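PDB 2XPI: anaphase-promoting complex subunit CUT9 from Schizosaccharomyces pombe, which serves as a tetratricopeptide-repeat subunit of the anaphase-promoting complex (APC/C), the E3 ubiquitin ligase that controls progression through mitosis and G1. Local coordinates for residues A[51-56]-A[120-125]; A[253-258]-A[274-279]; A[445-450]-A[461-466]; A[572-577]-A[588-593]. All blocks are in the same frame, centred on the assembly; numbering follows the deposited sequence.

Interaction 1. Residues A[51-56]-A[120-125]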
loop_
_atom_site.group_PDB
_atom_site.type_symbol
_atom_site.label_atom_id
_atom_site.label_comp_id
_atom_site.label_asym_id
_atom_site.label_seq_id
_atom_site.Cartn_x
_atom_site.Cartn_y
_atom_site.Cartn_z
ATOM N N LEU A 51 7.630 -23.390 -2.069
ATOM C CA LEU A 51 6.836 -24.567 -2.363
ATOM C C LEU A 51 7.102 -25.680 -1.359
ATOM O O LEU A 51 6.177 -26.371 -0.945
ATOM C CB LEU A 51 7.092 -25.049 -3.793
ATOM C CG LEU A 51 6.688 -24.040 -4.872
ATOM C CD1 LEU A 51 6.778 -24.663 -6.263
ATOM C CD2 LEU A 51 5.276 -23.522 -4.591
ATOM N N THR A 52 8.361 -25.843 -0.958
ATOM C CA THR A 52 8.748 -26.858 0.030
ATOM C C THR A 52 8.115 -26.658 1.428
ATOM O O THR A 52 7.880 -27.622 2.146
ATOM C CB THR A 52 10.285 -26.948 0.157
ATOM O OG1 THR A 52 10.808 -27.728 -0.919
ATOM C CG2 THR A 52 10.685 -27.619 1.455
ATOM N N ILE A 53 7.840 -25.407 1.789
ATOM C CA ILE A 53 7.221 -25.040 3.059
ATOM C C ILE A 53 5.708 -24.884 2.955
ATOM O O ILE A 53 5.063 -24.494 3.913
ATOM C CB ILE A 53 7.650 -23.628 3.516
ATOM C CG1 ILE A 53 9.145 -23.415 3.473
ATOM C CG2 ILE A 53 7.194 -23.352 4.939
ATOM C CD1 ILE A 53 9.468 -21.996 3.883
ATOM N N SER A 54 5.127 -25.095 1.789
ATOM C CA SER A 54 3.692 -24.926 1.709
ATOM C C SER A 54 3.002 -26.017 2.563
ATOM O O SER A 54 3.398 -27.180 2.521
ATOM C CB SER A 54 3.242 -24.991 0.258
ATOM O OG SER A 54 1.835 -24.868 0.177
ATOM N N PRO A 55 2.002 -25.635 3.372
ATOM C CA PRO A 55 1.177 -26.627 4.073
ATOM C C PRO A 55 0.630 -27.662 3.098
ATOM O O PRO A 55 0.467 -28.814 3.472
ATOM C CB PRO A 55 0.012 -25.808 4.624
ATOM C CG PRO A 55 0.511 -24.388 4.660
ATOM C CD PRO A 55 1.646 -24.249 3.711
ATOM N N MET A 56 0.372 -27.262 1.859
ATOM C CA MET A 56 -0.199 -28.175 0.868
ATOM C C MET A 56 0.691 -29.367 0.533
ATOM O O MET A 56 0.318 -30.169 -0.315
ATOM C CB MET A 56 -0.553 -27.433 -0.426
ATOM C CG MET A 56 -1.685 -26.424 -0.276
ATOM S SD MET A 56 -3.215 -27.241 0.220
ATOM C CE MET A 56 -3.598 -28.089 -1.313
ATOM N N ALA A 120 6.886 -19.342 11.633
ATOM C CA ALA A 120 7.355 -17.967 11.748
ATOM C C ALA A 120 7.412 -17.315 10.372
ATOM O O ALA A 120 7.033 -16.155 10.206
ATOM C CB ALA A 120 8.724 -17.934 12.382
ATOM N N PHE A 121 7.903 -18.050 9.383
ATOM C CA PHE A 121 7.946 -17.527 8.030
ATOM C C PHE A 121 6.562 -17.105 7.542
ATOM O O PHE A 121 6.355 -15.979 7.085
ATOM C CB PHE A 121 8.498 -18.569 7.060
ATOM C CG PHE A 121 8.314 -18.194 5.624
ATOM C CD1 PHE A 121 9.145 -17.249 5.027
ATOM C CD2 PHE A 121 7.294 -18.754 4.872
ATOM C CE1 PHE A 121 8.972 -16.880 3.687
ATOM C CE2 PHE A 121 7.106 -18.388 3.524
ATOM C CZ PHE A 121 7.949 -17.445 2.937
ATOM N N TRP A 122 5.616 -18.029 7.628
ATOM C CA TRP A 122 4.292 -17.800 7.074
ATOM C C TRP A 122 3.550 -16.703 7.819
ATOM O O TRP A 122 2.766 -15.955 7.213
ATOM C CB TRP A 122 3.499 -19.107 7.033
ATOM C CG TRP A 122 3.955 -20.003 5.916
ATOM C CD1 TRP A 122 4.576 -21.225 6.027
ATOM C CD2 TRP A 122 3.868 -19.723 4.517
ATOM N NE1 TRP A 122 4.847 -21.726 4.780
ATOM C CE2 TRP A 122 4.423 -20.823 3.835
ATOM C CE3 TRP A 122 3.368 -18.645 3.771
ATOM C CZ2 TRP A 122 4.487 -20.883 2.434
ATOM C CZ3 TRP A 122 3.437 -18.708 2.369
ATOM C CH2 TRP A 122 3.993 -19.818 1.724
ATOM N N LEU A 123 3.819 -16.591 9.120
ATOM C CA LEU A 123 3.233 -15.524 9.926
ATOM C C LEU A 123 3.829 -14.198 9.472
ATOM O O LEU A 123 3.115 -13.211 9.265
ATOM C CB LEU A 123 3.537 -15.741 11.402
ATOM C CG LEU A 123 2.553 -15.181 12.431
ATOM C CD1 LEU A 123 3.271 -14.650 13.672
ATOM C CD2 LEU A 123 1.616 -14.131 11.856
ATOM N N ALA A 124 5.153 -14.186 9.326
ATOM C CA ALA A 124 5.870 -13.035 8.792
ATOM C C ALA A 124 5.298 -12.586 7.441
ATOM O O ALA A 124 5.171 -11.384 7.190
ATOM C CB ALA A 124 7.351 -13.356 8.670
ATOM N N GLN A 125 4.948 -13.550 6.587
ATOM C CA GLN A 125 4.358 -13.276 5.276
ATOM C C GLN A 125 3.116 -12.425 5.386
ATOM O O GLN A 125 2.925 -11.464 4.625
ATOM C CB GLN A 125 3.953 -14.574 4.601
ATOM C CG GLN A 125 4.970 -15.122 3.644
ATOM C CD GLN A 125 4.997 -14.331 2.374
ATOM O OE1 GLN A 125 4.498 -14.773 1.341
ATOM N NE2 GLN A 125 5.556 -13.136 2.443
#
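I53 supplies the apolar centre, its two branches dividing between the aromatic residues of the helix. With CG1 anti to the carbonyl carbon (chi1 -49°) and chi2 extended, the longer branch carries CD1 over one face of the F121 ring, 4.0 Å from CD2 of F121. The other branch, CG2, is anti to the backbone N and lies at the edge of the W122 indole, 3.5 Å from CD1 of W122. F121 turns its own edge to W122, so that F121 CE2 sits 3.5 Å above the indole plane, over its centre. P55 CD comes obliquely to the indole, 4.2 Å from W122 NE1. Farther out, W122 NE1 donates to I53 O at 2.9 Å with an N-H...O angle of 147°, although the position of NE1 is less certain. Within the loop, S54 OG accepts from M56 N at 3.3 Å, an ST turn. H92 of helix 83-96 meets W122 edge-to-face, and M96 of the second subunit packs on it, within the repeats that mediate homodimerization. An alanine at W122 would probably cost the loop the donor to I53 O and the indole surface that I53 and P55 touch. The contact thus couples one directional bond to apolar packing, attaching the N-terminal segment ahead of helix 83-96 to the second TPR.

Interaction 2. Residues A[253-258]-A[274-279]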
loop_
_atom_site.group_PDB
_atom_site.type_symbol
_atom_site.label_atom_id
_atom_site.label_comp_id
_atom_site.label_asym_id
_atom_site.label_seq_id
_atom_site.Cartn_x
_atom_site.Cartn_y
_atom_site.Cartn_z
ATOM N N ASP A 253 24.563 -12.958 -24.648
ATOM C CA ASP A 253 25.464 -13.938 -24.058
ATOM C C ASP A 253 24.915 -14.447 -22.724
ATOM O O ASP A 253 25.176 -15.582 -22.323
ATOM C CB ASP A 253 26.871 -13.360 -23.883
ATOM C CG ASP A 253 27.719 -14.156 -22.887
ATOM O OD1 ASP A 253 27.546 -13.945 -21.659
ATOM O OD2 ASP A 253 28.560 -14.980 -23.328
ATOM N N LEU A 254 24.160 -13.606 -22.030
ATOM C CA LEU A 254 23.603 -14.021 -20.770
ATOM C C LEU A 254 22.568 -15.104 -21.035
ATOM O O LEU A 254 22.711 -16.207 -20.522
ATOM C CB LEU A 254 23.001 -12.851 -20.001
ATOM C CG LEU A 254 22.312 -13.194 -18.673
ATOM C CD1 LEU A 254 23.241 -13.849 -17.661
ATOM C CD2 LEU A 254 21.717 -11.958 -18.072
ATOM N N VAL A 255 21.543 -14.821 -21.842
ATOM C CA VAL A 255 20.470 -15.804 -21.992
ATOM C C VAL A 255 20.923 -17.062 -22.709
ATOM O O VAL A 255 20.382 -18.150 -22.475
ATOM C CB VAL A 255 19.162 -15.250 -22.628
ATOM C CG1 VAL A 255 19.102 -13.751 -22.539
ATOM C CG2 VAL A 255 18.970 -15.762 -24.038
ATOM N N LEU A 256 21.928 -16.924 -23.563
ATOM C CA LEU A 256 22.454 -18.075 -24.281
ATOM C C LEU A 256 23.206 -19.023 -23.356
ATOM O O LEU A 256 23.241 -20.223 -23.604
ATOM C CB LEU A 256 23.329 -17.642 -25.456
ATOM C CG LEU A 256 22.693 -17.812 -26.848
ATOM C CD1 LEU A 256 21.167 -17.858 -26.773
ATOM C CD2 LEU A 256 23.153 -16.724 -27.814
ATOM N N LYS A 257 23.778 -18.496 -22.278
ATOM C CA LYS A 257 24.621 -19.307 -21.402
ATOM C C LYS A 257 23.888 -19.777 -20.135
ATOM O O LYS A 257 24.405 -20.584 -19.364
ATOM C CB LYS A 257 25.912 -18.556 -21.055
ATOM N N LEU A 258 22.673 -19.281 -19.940
ATOM C CA LEU A 258 21.820 -19.701 -18.828
ATOM C C LEU A 258 21.549 -21.238 -18.813
ATOM O O LEU A 258 21.586 -21.904 -19.850
ATOM C CB LEU A 258 20.510 -18.926 -18.905
ATOM C CG LEU A 258 20.138 -17.904 -17.829
ATOM C CD1 LEU A 258 21.282 -16.974 -17.469
ATOM C CD2 LEU A 258 18.880 -17.113 -18.251
ATOM N N LEU A 274 11.242 -17.350 -24.912
ATOM C CA LEU A 274 10.560 -16.257 -24.222
ATOM C C LEU A 274 11.535 -15.148 -23.878
ATOM O O LEU A 274 11.236 -13.977 -24.077
ATOM C CB LEU A 274 9.897 -16.755 -22.935
ATOM C CG LEU A 274 8.383 -16.964 -22.862
ATOM C CD1 LEU A 274 7.791 -17.384 -24.180
ATOM C CD2 LEU A 274 8.066 -17.978 -21.781
ATOM N N TYR A 275 12.700 -15.513 -23.350
ATOM C CA TYR A 275 13.696 -14.515 -22.951
ATOM C C TYR A 275 14.249 -13.749 -24.154
ATOM O O TYR A 275 14.344 -12.530 -24.139
ATOM C CB TYR A 275 14.818 -15.173 -22.135
ATOM C CG TYR A 275 14.410 -15.439 -20.703
ATOM C CD1 TYR A 275 15.299 -15.973 -19.782
ATOM C CD2 TYR A 275 13.124 -15.139 -20.277
ATOM C CE1 TYR A 275 14.920 -16.188 -18.476
ATOM C CE2 TYR A 275 12.735 -15.364 -18.990
ATOM C CZ TYR A 275 13.634 -15.888 -18.088
ATOM O OH TYR A 275 13.211 -16.098 -16.795
ATOM N N MET A 276 14.593 -14.473 -25.207
ATOM C CA MET A 276 15.082 -13.850 -26.421
ATOM C C MET A 276 14.108 -12.798 -26.970
ATOM O O MET A 276 14.528 -11.825 -27.585
ATOM C CB MET A 276 15.445 -14.918 -27.461
ATOM C CG MET A 276 16.706 -15.715 -27.071
ATOM S SD MET A 276 17.080 -17.134 -28.132
ATOM C CE MET A 276 15.819 -16.830 -29.335
ATOM N N LEU A 277 12.813 -12.969 -26.729
ATOM C CA LEU A 277 11.836 -11.980 -27.184
ATOM C C LEU A 277 12.008 -10.634 -26.489
ATOM O O LEU A 277 11.491 -9.627 -26.969
ATOM C CB LEU A 277 10.401 -12.452 -26.951
ATOM C CG LEU A 277 9.830 -13.653 -27.694
ATOM C CD1 LEU A 277 8.324 -13.608 -27.550
ATOM C CD2 LEU A 277 10.228 -13.657 -29.169
ATOM N N LYS A 278 12.697 -10.622 -25.348
ATOM C CA LYS A 278 12.915 -9.386 -24.586
ATOM C C LYS A 278 14.096 -8.569 -25.111
ATOM O O LYS A 278 14.321 -7.437 -24.680
ATOM C CB LYS A 278 13.150 -9.702 -23.106
ATOM C CG LYS A 278 11.935 -10.261 -22.390
ATOM C CD LYS A 278 10.713 -9.443 -22.772
ATOM C CE LYS A 278 9.506 -9.739 -21.893
ATOM N NZ LYS A 278 8.452 -8.703 -22.129
ATOM N N LEU A 279 14.827 -9.152 -26.056
ATOM C CA LEU A 279 16.184 -8.740 -26.368
ATOM C C LEU A 279 16.320 -7.857 -27.595
ATOM O O LEU A 279 15.337 -7.536 -28.256
ATOM C CB LEU A 279 17.040 -9.979 -26.574
ATOM C CG LEU A 279 17.804 -10.527 -25.373
ATOM C CD1 LEU A 279 17.241 -10.041 -24.049
ATOM C CD2 LEU A 279 17.823 -12.037 -25.473
#
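V255 is the first residue of 253-258 to reach across, and it meets two partners with separate methyls. Its CG1 points tip to tip at L279, which ends a type I turn from M276, and lies 3.6 Å from CD2 of that leucine, while CG2 crosses the M276 side chain at about a right angle, 3.8 Å from M276 CG. Near its base the backbones come closest, the CA atoms of V255 and Y275 being 7.0 Å apart. M276, with CG anti to its carbonyl carbon (chi1 -70°), is bent at chi3, and its sulfur is approached by the next residue: L256 CD1 lies 4.4 Å from M276 SD, at the exposed margin. L258, where the chain leaves helical geometry, closes the row; its CD2 lies at the edge of the Y275 ring, near the ring plane and 4.1 Å from both CD1 and CE1 of Y275. That ring is stacked with F237 and its hydroxyl is bonded to A231 O, so its orientation is fixed from helix 234-242 and the preceding loop. The helices joined here are 248-257 of TPR 5 and 268-276 of TPR 6, and W90 of the second subunit packs against Y275. With no hydrogen bond across the segments, this is non-directional van der Waals packing of aliphatic groups, the M276 methylene and the edge of an externally oriented tyrosine.

Interaction 3. Residues A[445-450]-A[461-466]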
loop_
_atom_site.group_PDB
_atom_site.type_symbol
_atom_site.label_atom_id
_atom_site.label_comp_id
_atom_site.label_asym_id
_atom_site.label_seq_id
_atom_site.Cartn_x
_atom_site.Cartn_y
_atom_site.Cartn_z
ATOM N N LEU A 445 22.531 8.021 -34.743
ATOM C CA LEU A 445 21.911 8.761 -35.818
ATOM C C LEU A 445 21.667 10.190 -35.360
ATOM O O LEU A 445 22.106 11.154 -35.998
ATOM C CB LEU A 445 20.580 8.125 -36.184
ATOM C CG LEU A 445 20.278 8.181 -37.667
ATOM C CD1 LEU A 445 18.957 7.507 -37.993
ATOM C CD2 LEU A 445 20.304 9.625 -38.116
ATOM N N PHE A 446 20.969 10.321 -34.237
ATOM C CA PHE A 446 20.573 11.625 -33.755
ATOM C C PHE A 446 21.788 12.453 -33.318
ATOM O O PHE A 446 21.867 13.655 -33.587
ATOM C CB PHE A 446 19.566 11.484 -32.620
ATOM C CG PHE A 446 18.308 10.737 -33.001
ATOM C CD1 PHE A 446 17.813 10.793 -34.282
ATOM C CD2 PHE A 446 17.603 9.999 -32.054
ATOM C CE1 PHE A 446 16.644 10.108 -34.631
ATOM C CE2 PHE A 446 16.431 9.311 -32.394
ATOM C CZ PHE A 446 15.954 9.362 -33.671
ATOM N N LEU A 447 22.731 11.813 -32.637
ATOM C CA LEU A 447 23.970 12.488 -32.277
ATOM C C LEU A 447 24.670 13.016 -33.546
ATOM O O LEU A 447 25.201 14.112 -33.547
ATOM C CB LEU A 447 24.908 11.548 -31.512
ATOM C CG LEU A 447 25.046 11.552 -29.980
ATOM C CD1 LEU A 447 24.460 12.805 -29.359
ATOM C CD2 LEU A 447 24.432 10.299 -29.364
ATOM N N GLY A 448 24.660 12.232 -34.618
ATOM C CA GLY A 448 25.254 12.653 -35.872
ATOM C C GLY A 448 24.586 13.897 -36.447
ATOM O O GLY A 448 25.262 14.856 -36.831
ATOM N N MET A 449 23.254 13.883 -36.497
ATOM C CA MET A 449 22.465 14.971 -37.060
ATOM C C MET A 449 22.628 16.258 -36.289
ATOM O O MET A 449 22.628 17.357 -36.864
ATOM C CB MET A 449 20.995 14.597 -37.079
ATOM C CG MET A 449 20.688 13.403 -37.995
ATOM S SD MET A 449 18.978 12.888 -37.783
ATOM C CE MET A 449 18.211 14.465 -38.170
ATOM N N GLN A 450 22.767 16.121 -34.983
ATOM C CA GLN A 450 22.906 17.273 -34.122
ATOM C C GLN A 450 24.315 17.849 -34.254
ATOM O O GLN A 450 24.494 19.070 -34.194
ATOM C CB GLN A 450 22.599 16.877 -32.676
ATOM C CG GLN A 450 22.092 18.009 -31.840
ATOM C CD GLN A 450 20.845 18.610 -32.421
ATOM O OE1 GLN A 450 20.670 19.828 -32.431
ATOM N NE2 GLN A 450 19.976 17.765 -32.938
ATOM N N ASN A 461 30.280 12.393 -38.675
ATOM C CA ASN A 461 30.551 11.228 -39.486
ATOM C C ASN A 461 30.927 10.021 -38.625
ATOM O O ASN A 461 30.562 8.897 -38.941
ATOM C CB ASN A 461 31.660 11.530 -40.495
ATOM C CG ASN A 461 31.901 10.384 -41.439
ATOM O OD1 ASN A 461 30.966 9.864 -42.041
ATOM N ND2 ASN A 461 33.157 9.975 -41.572
ATOM N N GLU A 462 31.665 10.247 -37.546
ATOM C CA GLU A 462 31.960 9.166 -36.609
ATOM C C GLU A 462 30.660 8.503 -36.151
ATOM O O GLU A 462 30.471 7.302 -36.313
ATOM C CB GLU A 462 32.681 9.709 -35.385
ATOM C CG GLU A 462 34.074 10.198 -35.647
ATOM C CD GLU A 462 35.079 9.136 -35.346
ATOM O OE1 GLU A 462 36.160 9.463 -34.830
ATOM O OE2 GLU A 462 34.769 7.958 -35.602
ATOM N N TYR A 463 29.766 9.299 -35.573
ATOM C CA TYR A 463 28.492 8.789 -35.118
ATOM C C TYR A 463 27.674 8.135 -36.250
ATOM O O TYR A 463 27.037 7.102 -36.046
ATOM C CB TYR A 463 27.688 9.909 -34.469
ATOM C CG TYR A 463 28.151 10.346 -33.096
ATOM C CD1 TYR A 463 28.045 9.501 -31.988
ATOM C CD2 TYR A 463 28.645 11.619 -32.893
ATOM C CE1 TYR A 463 28.438 9.920 -30.719
ATOM C CE2 TYR A 463 29.047 12.045 -31.641
ATOM C CZ TYR A 463 28.934 11.197 -30.557
ATOM O OH TYR A 463 29.338 11.656 -29.318
ATOM N N LEU A 464 27.691 8.712 -37.447
ATOM C CA LEU A 464 26.904 8.137 -38.534
ATOM C C LEU A 464 27.432 6.784 -39.036
ATOM O O LEU A 464 26.648 5.869 -39.284
ATOM C CB LEU A 464 26.720 9.138 -39.681
ATOM C CG LEU A 464 25.808 10.331 -39.356
ATOM C CD1 LEU A 464 25.816 11.325 -40.486
ATOM C CD2 LEU A 464 24.399 9.911 -39.056
ATOM N N GLN A 465 28.746 6.645 -39.182
ATOM C CA GLN A 465 29.332 5.334 -39.506
ATOM C C GLN A 465 28.991 4.323 -38.413
ATOM O O GLN A 465 28.745 3.148 -38.681
ATOM C CB GLN A 465 30.856 5.425 -39.677
ATOM C CG GLN A 465 31.295 6.248 -40.875
ATOM C CD GLN A 465 30.739 5.706 -42.186
ATOM O OE1 GLN A 465 30.636 4.484 -42.374
ATOM N NE2 GLN A 465 30.390 6.613 -43.111
ATOM N N SER A 466 28.970 4.799 -37.173
ATOM C CA SER A 466 28.547 3.979 -36.053
ATOM C C SER A 466 27.110 3.465 -36.170
ATOM O O SER A 466 26.922 2.265 -36.044
ATOM C CB SER A 466 28.788 4.693 -34.725
ATOM O OG SER A 466 30.174 4.732 -34.424
#
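Y463 can be followed outward from its CB, which lies against the backbone of the facing helix, 3.8 Å from G448 N and 3.9 Å from G448 CA. With CG anti to its carbonyl carbon (chi1 -74°), the ring crosses L447 obliquely and turns a face to it. The inner ring atoms CG and CD1 meet L447 CB, which stands over the middle of the ring, 3.7 Å from the centroid of Y463 and 10° off its normal: a CH-pi contact. Farther along, Y463 CE1 is 3.8 Å from L447 CG, and CZ, which carries the hydroxyl, comes almost as near the same atom. Outside the two segments H451 meets the tyrosine ring with nearly parallel planes. Both helices, 442-454 and 457-470, belong to TPR 11 and form its antiparallel hairpin, their short segments running at 155° with axes 7.7 Å apart. G448 occupies the place where TPR helices usually carry a small residue; a CB modelled there would stand 2.8 Å from L464 CG. The backbones accordingly approach closely, the CA atoms of G448 and Y463 being 5.1 Å apart. TPR 11 is among the repeats that bind hcn1, and F446 packs on an apolar side chain of another protein's chain. On the other side of the glycine, L464 extends CD2 to 4.2 Å from CD2 of L445, whose carbonyl oxygen lies beside the same methyl.

Interaction 4. Residues A[572-577]-A[588-593]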
loop_
_atom_site.group_PDB
_atom_site.type_symbol
_atom_site.label_atom_id
_atom_site.label_comp_id
_atom_site.label_asym_id
_atom_site.label_seq_id
_atom_site.Cartn_x
_atom_site.Cartn_y
_atom_site.Cartn_z
ATOM N N HIS A 572 9.625 31.740 -60.004
ATOM C CA HIS A 572 9.929 30.943 -58.814
ATOM C C HIS A 572 10.468 31.816 -57.689
ATOM O O HIS A 572 10.241 31.543 -56.517
ATOM C CB HIS A 572 10.934 29.832 -59.143
ATOM C CG HIS A 572 10.308 28.595 -59.700
ATOM N ND1 HIS A 572 9.742 27.619 -58.903
ATOM C CD2 HIS A 572 10.144 28.176 -60.978
ATOM C CE1 HIS A 572 9.269 26.650 -59.666
ATOM N NE2 HIS A 572 9.497 26.965 -60.930
ATOM N N LEU A 573 11.196 32.864 -58.058
ATOM C CA LEU A 573 11.720 33.818 -57.083
ATOM C C LEU A 573 10.562 34.628 -56.496
ATOM O O LEU A 573 10.577 34.984 -55.318
ATOM C CB LEU A 573 12.762 34.738 -57.736
ATOM C CG LEU A 573 14.244 34.495 -57.424
ATOM C CD1 LEU A 573 14.456 33.184 -56.704
ATOM C CD2 LEU A 573 15.126 34.567 -58.684
ATOM N N HIS A 574 9.555 34.905 -57.322
ATOM C CA HIS A 574 8.351 35.565 -56.839
ATOM C C HIS A 574 7.602 34.701 -55.814
ATOM O O HIS A 574 7.025 35.225 -54.865
ATOM C CB HIS A 574 7.429 35.954 -57.999
ATOM C CG HIS A 574 7.899 37.147 -58.774
ATOM N ND1 HIS A 574 8.111 38.379 -58.190
ATOM C CD2 HIS A 574 8.183 37.303 -60.089
ATOM C CE1 HIS A 574 8.517 39.237 -59.109
ATOM N NE2 HIS A 574 8.574 38.608 -60.269
ATOM N N GLU A 575 7.615 33.384 -55.998
ATOM C CA GLU A 575 7.033 32.484 -55.001
ATOM C C GLU A 575 7.789 32.513 -53.672
ATOM O O GLU A 575 7.171 32.576 -52.608
ATOM C CB GLU A 575 6.951 31.044 -55.520
ATOM C CG GLU A 575 5.803 30.788 -56.474
ATOM C CD GLU A 575 4.442 31.037 -55.834
ATOM O OE1 GLU A 575 3.531 31.499 -56.557
ATOM O OE2 GLU A 575 4.282 30.779 -54.615
ATOM N N SER A 576 9.115 32.448 -53.733
ATOM C CA SER A 576 9.937 32.512 -52.527
ATOM C C SER A 576 9.611 33.759 -51.732
ATOM O O SER A 576 9.195 33.681 -50.580
ATOM C CB SER A 576 11.422 32.538 -52.878
ATOM O OG SER A 576 11.861 31.298 -53.387
ATOM N N LEU A 577 9.807 34.911 -52.368
ATOM C CA LEU A 577 9.597 36.210 -51.737
ATOM C C LEU A 577 8.169 36.416 -51.253
ATOM O O LEU A 577 7.880 37.375 -50.543
ATOM C CB LEU A 577 9.982 37.325 -52.701
ATOM C CG LEU A 577 11.467 37.285 -53.047
ATOM C CD1 LEU A 577 11.821 38.287 -54.137
ATOM C CD2 LEU A 577 12.298 37.511 -51.788
ATOM N N ASP A 588 18.394 38.846 -54.019
ATOM C CA ASP A 588 19.591 38.993 -54.840
ATOM C C ASP A 588 19.519 38.180 -56.125
ATOM O O ASP A 588 19.872 38.665 -57.197
ATOM C CB ASP A 588 20.836 38.600 -54.046
ATOM C CG ASP A 588 21.317 39.710 -53.130
ATOM O OD1 ASP A 588 20.710 40.808 -53.155
ATOM O OD2 ASP A 588 22.305 39.484 -52.393
ATOM N N LEU A 589 19.075 36.937 -56.012
ATOM C CA LEU A 589 18.907 36.096 -57.182
ATOM C C LEU A 589 17.883 36.734 -58.113
ATOM O O LEU A 589 17.964 36.582 -59.331
ATOM C CB LEU A 589 18.467 34.690 -56.771
ATOM C CG LEU A 589 19.439 33.510 -56.891
ATOM C CD1 LEU A 589 20.862 33.956 -57.155
ATOM C CD2 LEU A 589 19.366 32.647 -55.643
ATOM N N LEU A 590 16.923 37.458 -57.542
ATOM C CA LEU A 590 15.966 38.203 -58.352
ATOM C C LEU A 590 16.632 39.441 -58.938
ATOM O O LEU A 590 16.374 39.812 -60.086
ATOM C CB LEU A 590 14.748 38.616 -57.528
ATOM C CG LEU A 590 13.611 39.290 -58.314
ATOM C CD1 LEU A 590 13.013 38.344 -59.350
ATOM C CD2 LEU A 590 12.527 39.805 -57.377
ATOM N N LYS A 591 17.487 40.077 -58.141
ATOM C CA LYS A 591 18.242 41.236 -58.601
ATOM C C LYS A 591 18.920 40.933 -59.928
ATOM O O LYS A 591 18.848 41.730 -60.865
ATOM C CB LYS A 591 19.290 41.655 -57.564
ATOM N N ARG A 592 19.557 39.770 -60.013
ATOM C CA ARG A 592 20.354 39.427 -61.185
ATOM C C ARG A 592 19.537 38.853 -62.336
ATOM O O ARG A 592 20.008 38.809 -63.472
ATOM C CB ARG A 592 21.487 38.468 -60.816
ATOM N NE ARG A 592 23.117 39.574 -57.644
ATOM C CZ ARG A 592 23.924 38.559 -57.361
ATOM N NH1 ARG A 592 23.776 37.402 -57.997
ATOM N NH2 ARG A 592 24.875 38.697 -56.444
ATOM N N ALA A 593 18.311 38.427 -62.052
ATOM C CA ALA A 593 17.488 37.786 -63.074
ATOM C C ALA A 593 16.709 38.784 -63.920
ATOM O O ALA A 593 15.757 38.418 -64.594
ATOM C CB ALA A 593 16.551 36.778 -62.444
#
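Helices 566-579 and 584-592 form an antiparallel hairpin at the C-terminal end of the TPR superhelix, the first being part of TPR 14 and the second following it, probably as a helix that covers the end of the array. Their short segments run at 151° with axes 10.0 Å apart. Side-chain packing comes first: L573 and L590 pass antiparallel to one another, L573 CB lying 4.0 Å from L590 CD1. L590 has CG anti to its backbone N (chi1 -174°), and its other methyl, CD2, crosses obliquely to L577, 3.6 Å from CD1 of that leucine. L573 CD2 also reaches L589, 3.9 Å from its CB. A second kind of contact sets a methyl against backbone: the same L573 CD2 lies 3.5 Å from L589 O and 3.6 Å from L590 N. An alanine at L573 would probably weaken the seating of the terminal helix, since the branch that touches both L589 and the L590 backbone would be gone. Polar bonds between the two segments are absent; R592, with CG and CD missing from the model, instead pairs outward, with an acidic side chain of another protein's chain, and L589 packs on an apolar side chain of that chain. S576 OG is bonded to A550 O and T554 OG1 on helix 550-562. At the exposed margin H574 CE1 stands 4.4 Å from L590 CD2.

The four contacts follow one another along the superhelix without touching. Interactions 1 and 2 have centres 32 Å apart and both reach the second subunit, in keeping with homodimerization through TPR repeats 1-7. Interactions 3 and 4, 35 Å apart between centres and on the same side of the chain's centre, each contact another protein's chain; for interaction 3 this fits the hcn1-binding repeats. Between the two pairs, interactions 2 and 3 come within about 17 Å at their nearest atoms, whereas the centres of interactions 1 and 4 are 85 Å apart. A bound gold cyanide ion lies about 14 Å from the F121 side chain of interaction 1.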